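Local coordinates for protein endo-beta-mannanase (PDB 7BOB) that probably removes mannose units from the ends of beta-1,4-linked manno-oligosaccharides, working as a homotrimeric exo-acting glycoside hydrolase of family 5, at residues P111-D116 with P124-R129; I302-R307 with L351-E356; V385-P390 with I414-L419; V521-R526 with G537-L542. All coordinates share one frame; numbering follows the deposited sequence.

How the contacts relate
The four contacts follow one another along the chain; none nests in or crosses another. Contact 1 closes a short loop that leads into helix 124-141 of the N-terminal barrel. Contact 2 closes a longer one, which runs from helix 292-309 through barrel strand 311-316 to helix 352-364. Contact 3 opens the C-terminal domain and lies inside one beta-alpha-beta unit. Contact 4 packs a two-stranded sheet against the seven-stranded sheet that contact 3 also reaches. Contacts 2 and 3 come nearest, about 8 Å between closest atoms, without touching. Contacts 1 and 4 are the farthest apart, about 59 Å between centres.

Contact 1. Residues P111-D116 with P124-R129; sequences PPWKSD and PVMIER
A Met-aromatic contact between Met126 and Trp113 pins the loop that leads into helix 124-141 against the first turns of that helix. The sulfur sits obliquely to the indole, with SD of Met126 5.1 Å from the centre of the Trp113 six-membered ring and 68° off its normal. The Met126 chain is bent at chi2 and chi3, which curls SD back onto the loop. There it also touches the aliphatic part of Lys114, at 3.8 Å from SD to Lys114 CB. The side chains of Lys114 and Met126 lie roughly perpendicular.

Arg129, almost one helical turn on, meets the far end of the indole. Its CB lies 3.6 Å from Trp113 CH2, and its CG lies 3.7 Å from Trp113 CZ3. The approach is oblique, and the guanidinium plane is turned 64° from the ring. Within the loop, CB of Pro111 sits 3.1 Å above one face of the indole, near the rim. The loop is folded there by a type I turn, closed by Lys114 N to Pro111 O at 3.1 Å.

Glu67 holds two of the polar ends. Trp113 NE1 hydrogen-bonds Glu67 O, and Arg129 NH1 forms a salt bridge with the Glu67 carboxylate. Lys114 NZ turns away to Gln118 O. This is a strand-to-helix loop of the alpha/beta barrel of family 5 enzymes, folded back on the helix it precedes.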
# COMPACT_ATOMS: atom_id res chain seq x y z
N PRO A 111 20.88 -0.62 -22.95
CA PRO A 111 21.37 0.24 -24.04
C PRO A 111 20.77 1.62 -23.93
O PRO A 111 19.63 1.79 -23.45
CB PRO A 111 20.90 -0.49 -25.31
CG PRO A 111 20.85 -1.95 -24.90
CD PRO A 111 20.35 -1.91 -23.44
N PRO A 112 21.51 2.66 -24.32
CA PRO A 112 21.00 4.03 -24.16
C PRO A 112 19.73 4.30 -24.96
O PRO A 112 18.95 5.17 -24.56
CB PRO A 112 22.16 4.91 -24.64
CG PRO A 112 23.07 4.01 -25.42
CD PRO A 112 22.90 2.63 -24.84
N TRP A 113 19.48 3.55 -26.04
CA TRP A 113 18.29 3.74 -26.86
C TRP A 113 17.04 3.09 -26.28
O TRP A 113 15.98 3.15 -26.91
CB TRP A 113 18.54 3.20 -28.26
CG TRP A 113 19.27 1.90 -28.31
CD1 TRP A 113 20.63 1.71 -28.44
CD2 TRP A 113 18.70 0.58 -28.24
NE1 TRP A 113 20.92 0.38 -28.48
CE2 TRP A 113 19.76 -0.34 -28.36
CE3 TRP A 113 17.40 0.10 -28.11
CZ2 TRP A 113 19.56 -1.72 -28.32
CZ3 TRP A 113 17.20 -1.28 -28.09
CH2 TRP A 113 18.27 -2.17 -28.19
N LYS A 114 17.13 2.46 -25.11
CA LYS A 114 15.95 2.01 -24.40
C LYS A 114 15.64 3.05 -23.32
O LYS A 114 16.48 3.32 -22.46
CB LYS A 114 16.15 0.62 -23.78
CG LYS A 114 15.08 0.22 -22.75
CD LYS A 114 15.58 -0.92 -21.84
CE LYS A 114 14.59 -1.26 -20.71
NZ LYS A 114 14.21 -0.04 -19.96
N SER A 115 14.45 3.65 -23.41
CA SER A 115 14.01 4.58 -22.39
C SER A 115 13.36 3.82 -21.24
O SER A 115 12.95 2.66 -21.37
CB SER A 115 13.02 5.58 -22.97
OG SER A 115 11.75 4.97 -23.08
N ASP A 116 13.26 4.50 -20.09
CA ASP A 116 12.59 3.87 -18.96
C ASP A 116 11.12 3.63 -19.23
O ASP A 116 10.52 2.79 -18.57
CB ASP A 116 12.78 4.71 -17.70
CG ASP A 116 14.23 5.08 -17.46
OD1 ASP A 116 15.13 4.23 -17.74
OD2 ASP A 116 14.48 6.22 -17.02
N PRO A 124 6.98 -3.28 -27.90
CA PRO A 124 7.19 -3.94 -29.20
C PRO A 124 8.61 -3.80 -29.73
O PRO A 124 9.20 -4.78 -30.20
CB PRO A 124 6.15 -3.26 -30.10
CG PRO A 124 5.03 -2.88 -29.13
CD PRO A 124 5.77 -2.43 -27.89
N VAL A 125 9.17 -2.59 -29.66
CA VAL A 125 10.51 -2.35 -30.18
C VAL A 125 11.54 -3.16 -29.40
O VAL A 125 12.44 -3.78 -29.98
CB VAL A 125 10.83 -0.84 -30.14
CG1 VAL A 125 12.30 -0.58 -30.45
CG2 VAL A 125 9.93 -0.07 -31.11
N MET A 126 11.41 -3.20 -28.07
CA MET A 126 12.35 -3.95 -27.25
C MET A 126 12.29 -5.43 -27.55
O MET A 126 13.32 -6.12 -27.54
CB MET A 126 12.08 -3.70 -25.77
CG MET A 126 12.45 -2.31 -25.30
SD MET A 126 14.08 -1.81 -25.86
CE MET A 126 15.10 -3.02 -25.05
N ILE A 127 11.09 -5.96 -27.79
CA ILE A 127 10.98 -7.37 -28.15
C ILE A 127 11.78 -7.64 -29.42
O ILE A 127 12.64 -8.53 -29.45
CB ILE A 127 9.51 -7.78 -28.28
CG1 ILE A 127 8.85 -7.81 -26.89
CG2 ILE A 127 9.38 -9.15 -28.88
CD1 ILE A 127 7.36 -8.13 -26.90
N GLU A 128 11.56 -6.83 -30.46
CA GLU A 128 12.29 -7.03 -31.71
C GLU A 128 13.79 -6.83 -31.51
O GLU A 128 14.59 -7.70 -31.87
CB GLU A 128 11.74 -6.10 -32.80
CG GLU A 128 10.32 -6.47 -33.25
CD GLU A 128 10.03 -7.98 -33.15
OE1 GLU A 128 10.76 -8.79 -33.78
OE2 GLU A 128 9.07 -8.37 -32.45
N ARG A 129 14.20 -5.69 -30.94
CA ARG A 129 15.62 -5.45 -30.69
C ARG A 129 16.22 -6.54 -29.81
O ARG A 129 17.38 -6.93 -30.00
CB ARG A 129 15.83 -4.08 -30.07
CG ARG A 129 15.57 -2.91 -31.00
CD ARG A 129 16.78 -2.61 -31.89
NE ARG A 129 16.77 -3.37 -33.14
CZ ARG A 129 17.77 -4.14 -33.55
NH1 ARG A 129 18.86 -4.23 -32.81
NH2 ARG A 129 17.69 -4.81 -34.70

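Contact 2. Residues I302-R307 with L351-E356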
# COMPACT_ATOMS: atom_id res chain seq x y z
N ILE A 302 25.56 -26.02 3.64
CA ILE A 302 24.60 -25.79 2.56
C ILE A 302 24.98 -26.53 1.28
O ILE A 302 24.08 -26.95 0.53
CB ILE A 302 24.43 -24.29 2.29
CG1 ILE A 302 25.76 -23.68 1.88
CG2 ILE A 302 23.82 -23.60 3.52
CD1 ILE A 302 25.64 -22.84 0.63
N LEU A 303 26.28 -26.72 1.00
CA LEU A 303 26.66 -27.37 -0.26
C LEU A 303 26.24 -28.83 -0.31
O LEU A 303 25.60 -29.23 -1.30
CB LEU A 303 28.16 -27.19 -0.51
CG LEU A 303 28.54 -25.73 -0.78
CD1 LEU A 303 30.06 -25.60 -0.93
CD2 LEU A 303 27.81 -25.20 -2.02
N PRO A 304 26.54 -29.68 0.69
CA PRO A 304 26.00 -31.06 0.62
C PRO A 304 24.47 -31.08 0.63
O PRO A 304 23.87 -31.88 -0.11
CB PRO A 304 26.60 -31.75 1.86
CG PRO A 304 27.78 -30.90 2.26
CD PRO A 304 27.40 -29.48 1.87
N ALA A 305 23.82 -30.21 1.40
CA ALA A 305 22.36 -30.16 1.37
C ALA A 305 21.85 -29.75 -0.01
O ALA A 305 20.90 -30.35 -0.53
CB ALA A 305 21.84 -29.21 2.45
N CYS A 306 22.48 -28.76 -0.64
CA CYS A 306 22.09 -28.44 -2.01
C CYS A 306 22.29 -29.62 -2.94
O CYS A 306 21.47 -29.85 -3.83
CB CYS A 306 22.84 -27.21 -2.52
SG CYS A 306 22.12 -25.75 -1.75
N ARG A 307 23.37 -30.38 -2.74
CA ARG A 307 23.57 -31.59 -3.53
C ARG A 307 22.42 -32.58 -3.31
O ARG A 307 21.79 -33.04 -4.27
CB ARG A 307 24.91 -32.24 -3.17
CG ARG A 307 25.35 -33.38 -4.11
CD ARG A 307 25.91 -34.60 -3.36
NE ARG A 307 27.17 -34.33 -2.68
CZ ARG A 307 27.36 -34.44 -1.36
NH1 ARG A 307 26.36 -34.83 -0.56
NH2 ARG A 307 28.54 -34.17 -0.84
N LEU A 351 36.77 -19.82 3.07
CA LEU A 351 36.04 -20.27 1.89
C LEU A 351 36.66 -21.48 1.19
O LEU A 351 36.09 -21.98 0.21
CB LEU A 351 35.91 -19.10 0.90
CG LEU A 351 35.39 -17.75 1.46
CD1 LEU A 351 35.20 -16.71 0.35
CD2 LEU A 351 34.10 -17.91 2.27
N GLU A 352 37.81 -21.99 1.69
CA GLU A 352 38.52 -23.09 1.03
C GLU A 352 37.62 -24.30 0.80
O GLU A 352 37.85 -25.07 -0.14
CB GLU A 352 39.74 -23.54 1.85
CG GLU A 352 40.51 -22.40 2.55
CD GLU A 352 39.78 -21.90 3.82
OE1 GLU A 352 38.99 -22.68 4.42
OE2 GLU A 352 39.96 -20.72 4.21
N TYR A 353 36.58 -24.47 1.62
CA TYR A 353 35.76 -25.67 1.48
C TYR A 353 35.08 -25.75 0.12
O TYR A 353 34.88 -26.86 -0.39
CB TYR A 353 34.69 -25.74 2.57
CG TYR A 353 33.84 -26.96 2.37
CD1 TYR A 353 34.39 -28.24 2.55
CD2 TYR A 353 32.51 -26.86 1.97
CE1 TYR A 353 33.63 -29.38 2.36
CE2 TYR A 353 31.73 -27.99 1.79
CZ TYR A 353 32.30 -29.26 1.98
OH TYR A 353 31.55 -30.40 1.80
N PHE A 354 34.67 -24.62 -0.46
CA PHE A 354 34.12 -24.69 -1.81
C PHE A 354 35.10 -25.37 -2.77
O PHE A 354 34.69 -26.17 -3.62
CB PHE A 354 33.75 -23.31 -2.35
CG PHE A 354 33.19 -23.35 -3.75
CD1 PHE A 354 32.21 -24.28 -4.08
CD2 PHE A 354 33.66 -22.49 -4.73
CE1 PHE A 354 31.69 -24.34 -5.36
CE2 PHE A 354 33.15 -22.54 -6.03
CZ PHE A 354 32.16 -23.46 -6.35
N VAL A 355 36.39 -25.08 -2.64
CA VAL A 355 37.37 -25.71 -3.52
C VAL A 355 37.39 -27.21 -3.28
O VAL A 355 37.37 -28.01 -4.22
CB VAL A 355 38.77 -25.09 -3.31
CG1 VAL A 355 39.82 -25.84 -4.17
CG2 VAL A 355 38.75 -23.61 -3.66
N GLU A 356 37.37 -27.62 -2.00
CA GLU A 356 37.41 -29.04 -1.67
C GLU A 356 36.13 -29.72 -2.15
O GLU A 356 36.17 -30.81 -2.73
CB GLU A 356 37.62 -29.22 -0.16
CG GLU A 356 37.56 -30.67 0.36
CD GLU A 356 37.28 -30.76 1.86
OE1 GLU A 356 37.64 -29.81 2.60
OE2 GLU A 356 36.68 -31.78 2.31
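Leu303 of helix 292-309 reaches between Tyr353 and Phe354 of helix 352-364, and this is the tight part of the contact. One methyl does the work. Leu303 CD1 is 4.0 Å from Tyr353 CE2, and the same CD1 is 4.0 Å from Phe354 CD1. It meets both rings obliquely. Both aromatic side chains have CG anti to the backbone N (chi1 178° in Tyr353, 179° in Phe354), which sends neighbouring rings out beside the methyl. Phe354 is buried further by an edge-to-face contact with Phe282 and by Trp316 of barrel strand 311-316.

The other side is looser and partly exposed. There the end of the tyrosine reaches the proline ring, with Tyr353 OH 3.8 Å from Pro304 CG. The helix axes stay 11.6 Å apart and run at 36° to each other, so side-chain ends meet rather than backbones. Helix 292-309 is kinked at Pro304, whose N makes no bond to the preceding turn.

Arg307 lies along this flank. Its guanidinium has Pro304 CA over one face, near the rim, and its NE forms a salt bridge with Glu361 farther along helix 352-364. The chemistry therefore divides in two. Van der Waals contact of one leucine methyl with two rings joins the helices on the buried side, while an ion pair just beyond the contact ties them where the surface is more open.

Contact 3. Residues V385-P390 with I414-L419; sequences VHLYWP and ILAHHL
Leu387 of strand 385-389 points its two methyls at helix 406-422, and two successive helix residues receive them. Along the helix, Ile414 comes first. Its CB points away from the strand, and its side chain touches Phe266. Leu415 follows without reaching the strand.

Ala416 is the first to touch. Its CB lies 3.9 Å from Leu387 CD2, and as a small side chain it probably allows the close approach. His417 takes the other branch, with its CB 3.8 Å from Leu387 CD1 and its CA 3.9 Å from the same methyl. The side chains of Leu387 and His417 are nearly perpendicular. His417 has CG anti to the backbone N (chi1 176°), which swings the imidazole off the CB that Leu387 touches. Its NE2 is hydrogen-bonded to Lys269 NZ. His418 bonds Glu573 through NE2, and the Leu419 carbonyl bonds Ser577.

The contact joins the first strand and the helix of the beta-alpha-beta unit 385-389, 406-422, 427-431. Strand 385-389 is hydrogen-bonded to strands 427-431 and 444-448, one along each edge. Through Lys269 and Phe266, helix 406-422 also meets helix 258-272 of the barrel domain.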
# COMPACT_ATOMS: atom_id res chain seq x y z
N VAL A 385 8.69 -37.16 4.70
CA VAL A 385 7.52 -36.28 4.73
C VAL A 385 7.62 -35.26 3.60
O VAL A 385 8.73 -34.81 3.24
CB VAL A 385 7.38 -35.59 6.10
CG1 VAL A 385 8.34 -34.39 6.24
CG2 VAL A 385 5.96 -35.19 6.33
N HIS A 386 6.48 -34.88 3.01
CA HIS A 386 6.44 -33.99 1.86
C HIS A 386 5.53 -32.78 2.13
O HIS A 386 4.39 -32.95 2.57
CB HIS A 386 5.94 -34.73 0.61
CG HIS A 386 6.95 -35.68 0.02
ND1 HIS A 386 7.27 -36.88 0.62
CD2 HIS A 386 7.69 -35.61 -1.11
CE1 HIS A 386 8.18 -37.50 -0.11
NE2 HIS A 386 8.45 -36.75 -1.17
N LEU A 387 6.04 -31.58 1.88
CA LEU A 387 5.23 -30.37 1.96
C LEU A 387 4.43 -30.19 0.68
O LEU A 387 4.94 -30.43 -0.42
CB LEU A 387 6.13 -29.16 2.21
CG LEU A 387 6.99 -29.20 3.46
CD1 LEU A 387 8.04 -28.08 3.40
CD2 LEU A 387 6.11 -29.06 4.69
N TYR A 388 3.17 -29.78 0.82
CA TYR A 388 2.25 -29.69 -0.32
C TYR A 388 2.44 -28.36 -1.05
O TYR A 388 2.25 -27.29 -0.45
CB TYR A 388 0.81 -29.85 0.17
CG TYR A 388 -0.23 -29.90 -0.93
CD1 TYR A 388 -0.99 -28.77 -1.23
CD2 TYR A 388 -0.44 -31.05 -1.67
CE1 TYR A 388 -1.94 -28.79 -2.24
CE2 TYR A 388 -1.40 -31.09 -2.67
CZ TYR A 388 -2.15 -29.95 -2.94
OH TYR A 388 -3.10 -29.96 -3.93
N TRP A 389 2.85 -28.43 -2.33
CA TRP A 389 2.91 -27.27 -3.22
C TRP A 389 1.57 -27.15 -3.93
O TRP A 389 1.18 -28.08 -4.65
CB TRP A 389 4.05 -27.43 -4.22
CG TRP A 389 4.28 -26.29 -5.21
CD1 TRP A 389 3.53 -26.00 -6.32
CD2 TRP A 389 5.33 -25.30 -5.18
NE1 TRP A 389 4.05 -24.93 -6.98
CE2 TRP A 389 5.16 -24.48 -6.31
CE3 TRP A 389 6.40 -25.05 -4.32
CZ2 TRP A 389 6.00 -23.39 -6.60
CZ3 TRP A 389 7.25 -23.97 -4.62
CH2 TRP A 389 7.03 -23.16 -5.74
N PRO A 390 0.80 -26.08 -3.72
CA PRO A 390 -0.59 -26.06 -4.22
C PRO A 390 -0.67 -26.01 -5.74
O PRO A 390 0.24 -25.51 -6.42
CB PRO A 390 -1.18 -24.78 -3.59
CG PRO A 390 0.01 -23.91 -3.29
CD PRO A 390 1.15 -24.87 -2.96
N ILE A 414 8.83 -22.37 4.17
CA ILE A 414 10.20 -22.23 4.67
C ILE A 414 10.28 -22.68 6.12
O ILE A 414 11.17 -23.45 6.51
CB ILE A 414 10.69 -20.79 4.49
CG1 ILE A 414 11.08 -20.54 3.03
CG2 ILE A 414 11.84 -20.49 5.45
CD1 ILE A 414 11.31 -19.07 2.68
N LEU A 415 9.33 -22.23 6.94
CA LEU A 415 9.36 -22.50 8.37
C LEU A 415 9.02 -23.95 8.66
O LEU A 415 9.68 -24.59 9.48
CB LEU A 415 8.37 -21.58 9.10
CG LEU A 415 8.38 -21.80 10.61
CD1 LEU A 415 9.67 -21.28 11.22
CD2 LEU A 415 7.19 -21.13 11.25
N ALA A 416 7.98 -24.48 8.01
CA ALA A 416 7.67 -25.89 8.19
C ALA A 416 8.85 -26.75 7.78
O ALA A 416 9.21 -27.70 8.49
CB ALA A 416 6.42 -26.26 7.38
N HIS A 417 9.50 -26.41 6.65
CA HIS A 417 10.66 -27.16 6.18
C HIS A 417 11.77 -27.16 7.21
O HIS A 417 12.38 -28.20 7.48
CB HIS A 417 11.15 -26.55 4.86
CG HIS A 417 12.40 -27.19 4.33
ND1 HIS A 417 13.64 -26.61 4.45
CD2 HIS A 417 12.59 -28.34 3.64
CE1 HIS A 417 14.54 -27.37 3.87
NE2 HIS A 417 13.93 -28.43 3.38
N HIS A 418 12.05 -26.00 7.81
CA HIS A 418 13.12 -25.92 8.80
C HIS A 418 12.74 -26.66 10.09
O HIS A 418 13.58 -27.36 10.67
CB HIS A 418 13.44 -24.46 9.11
CG HIS A 418 14.10 -24.25 10.44
ND1 HIS A 418 15.38 -24.69 10.72
CD2 HIS A 418 13.65 -23.65 11.56
CE1 HIS A 418 15.68 -24.37 11.96
NE2 HIS A 418 14.66 -23.72 12.49
N LEU A 419 11.49 -26.51 10.54
CA LEU A 419 11.10 -27.12 11.80
C LEU A 419 11.00 -28.63 11.68
O LEU A 419 11.31 -29.35 12.63
CB LEU A 419 9.77 -26.53 12.30
CG LEU A 419 9.73 -25.03 12.64
CD1 LEU A 419 8.29 -24.56 12.96
CD2 LEU A 419 10.68 -24.67 13.79

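Contact 4. Residues V521-R526 with G537-L542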
# COMPACT_ATOMS: atom_id res chain seq x y z
N VAL A 521 -13.80 -21.30 12.85
CA VAL A 521 -15.05 -22.01 12.64
C VAL A 521 -15.33 -22.91 13.83
O VAL A 521 -14.41 -23.40 14.49
CB VAL A 521 -15.06 -22.85 11.34
CG1 VAL A 521 -15.17 -21.95 10.13
CG2 VAL A 521 -13.84 -23.76 11.30
N ARG A 522 -16.61 -23.13 14.08
CA ARG A 522 -17.09 -24.15 15.00
C ARG A 522 -17.53 -25.36 14.19
O ARG A 522 -18.38 -25.25 13.30
CB ARG A 522 -18.24 -23.61 15.84
CG ARG A 522 -18.58 -24.48 17.01
CD ARG A 522 -20.08 -24.59 17.22
NE ARG A 522 -20.63 -23.43 17.92
CZ ARG A 522 -21.53 -23.52 18.90
NH1 ARG A 522 -21.98 -24.70 19.30
NH2 ARG A 522 -21.99 -22.41 19.48
N ILE A 523 -16.95 -26.52 14.48
CA ILE A 523 -17.23 -27.69 13.67
C ILE A 523 -18.13 -28.65 14.45
O ILE A 523 -18.24 -28.60 15.67
CB ILE A 523 -15.94 -28.40 13.21
CG1 ILE A 523 -15.06 -28.74 14.41
CG2 ILE A 523 -15.20 -27.48 12.19
CD1 ILE A 523 -15.27 -30.14 14.96
N GLU A 524 -18.79 -29.53 13.69
CA GLU A 524 -19.51 -30.67 14.23
C GLU A 524 -18.88 -31.94 13.66
O GLU A 524 -18.80 -32.08 12.43
CB GLU A 524 -20.99 -30.60 13.88
CG GLU A 524 -21.87 -31.56 14.65
CD GLU A 524 -22.02 -31.14 16.10
OE1 GLU A 524 -22.21 -29.92 16.36
OE2 GLU A 524 -21.93 -32.04 16.97
N PRO A 525 -18.41 -32.88 14.49
CA PRO A 525 -17.80 -34.10 13.95
C PRO A 525 -18.79 -34.94 13.14
O PRO A 525 -19.95 -35.10 13.50
CB PRO A 525 -17.34 -34.83 15.21
CG PRO A 525 -17.01 -33.71 16.17
CD PRO A 525 -18.10 -32.69 15.92
N ARG A 526 -18.32 -35.43 11.99
CA ARG A 526 -19.12 -36.29 11.11
C ARG A 526 -18.19 -37.40 10.61
O ARG A 526 -17.93 -37.55 9.41
CB ARG A 526 -19.77 -35.53 9.96
CG ARG A 526 -20.88 -34.54 10.37
CD ARG A 526 -22.22 -35.23 10.73
NE ARG A 526 -22.97 -34.54 11.80
CZ ARG A 526 -23.91 -33.62 11.59
NH1 ARG A 526 -24.21 -33.25 10.35
NH2 ARG A 526 -24.56 -33.05 12.62
N GLY A 537 -12.56 -26.06 25.83
CA GLY A 537 -13.37 -27.25 25.57
C GLY A 537 -13.67 -27.59 24.12
O GLY A 537 -14.07 -28.73 23.85
N SER A 538 -13.49 -26.61 23.13
CA SER A 538 -13.96 -26.83 21.76
C SER A 538 -12.90 -27.54 20.89
O SER A 538 -11.70 -27.47 21.16
CB SER A 538 -14.36 -25.50 21.12
OG SER A 538 -13.22 -24.69 20.85
N PRO A 539 -13.34 -28.24 19.84
CA PRO A 539 -12.41 -29.02 19.02
C PRO A 539 -11.39 -28.12 18.32
O PRO A 539 -11.74 -27.09 17.75
CB PRO A 539 -13.32 -29.72 18.01
CG PRO A 539 -14.71 -29.64 18.63
CD PRO A 539 -14.73 -28.36 19.35
N LEU A 540 -10.12 -28.54 18.37
CA LEU A 540 -9.00 -27.85 17.74
C LEU A 540 -8.18 -28.73 16.81
O LEU A 540 -7.74 -28.25 15.76
CB LEU A 540 -8.10 -27.22 18.82
CG LEU A 540 -6.94 -26.41 18.25
CD1 LEU A 540 -7.46 -25.31 17.32
CD2 LEU A 540 -6.06 -25.84 19.35
N VAL A 541 -7.95 -30.00 17.16
CA VAL A 541 -7.30 -30.96 16.27
C VAL A 541 -8.23 -32.16 16.09
O VAL A 541 -8.63 -32.80 17.07
CB VAL A 541 -5.93 -31.42 16.78
CG1 VAL A 541 -5.30 -32.38 15.78
CG2 VAL A 541 -4.99 -30.23 17.02
N LEU A 542 -8.56 -32.47 14.84
CA LEU A 542 -9.35 -33.64 14.49
C LEU A 542 -8.47 -34.72 13.88
O LEU A 542 -7.39 -34.45 13.34
CB LEU A 542 -10.46 -33.28 13.51
CG LEU A 542 -11.31 -32.05 13.77
CD1 LEU A 542 -12.36 -31.91 12.68
CD2 LEU A 542 -11.96 -32.14 15.15
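The puckered ring of Pro539 is the closest thing to a flat group where the segments touch, and it offers CB and CG to Ile523. Ile523 CD1 is 3.6 Å from Pro539 CB, and the same methyl is 3.7 Å from Pro539 CG. The two side chains run antiparallel alongside each other. Elsewhere the proline ring touches Ile530 of strand 529-533.

Ile523 CD1 has a second partner, Leu542, whose CD2 lies 3.9 Å away and whose CD1 lies 4.1 Å away. One methyl thus touches both residues. CG1 of Ile523 stands between the backbone N and the carbonyl carbon (chi1 56°), and chi2 of 93° then places CD1 against strand 539-546. Trp480 and Leu555 also pack on this isoleucine.

Pro539 and Leu542 are three residues apart, yet both face Ile523. A classic beta bulge explains this, since Leu540 and Val541 both face Met532 and the alternation slips by one residue. On the strand of Ile523, Arg522, Glu524 and Arg526 pack on a second subunit, at His294 and Ala290. Contact of this kind, apolar and side chain to side chain, is consistent with two beta sheets packed face to face, here the pair 490-496 and 520-525 against a bulged strand of the larger sheet.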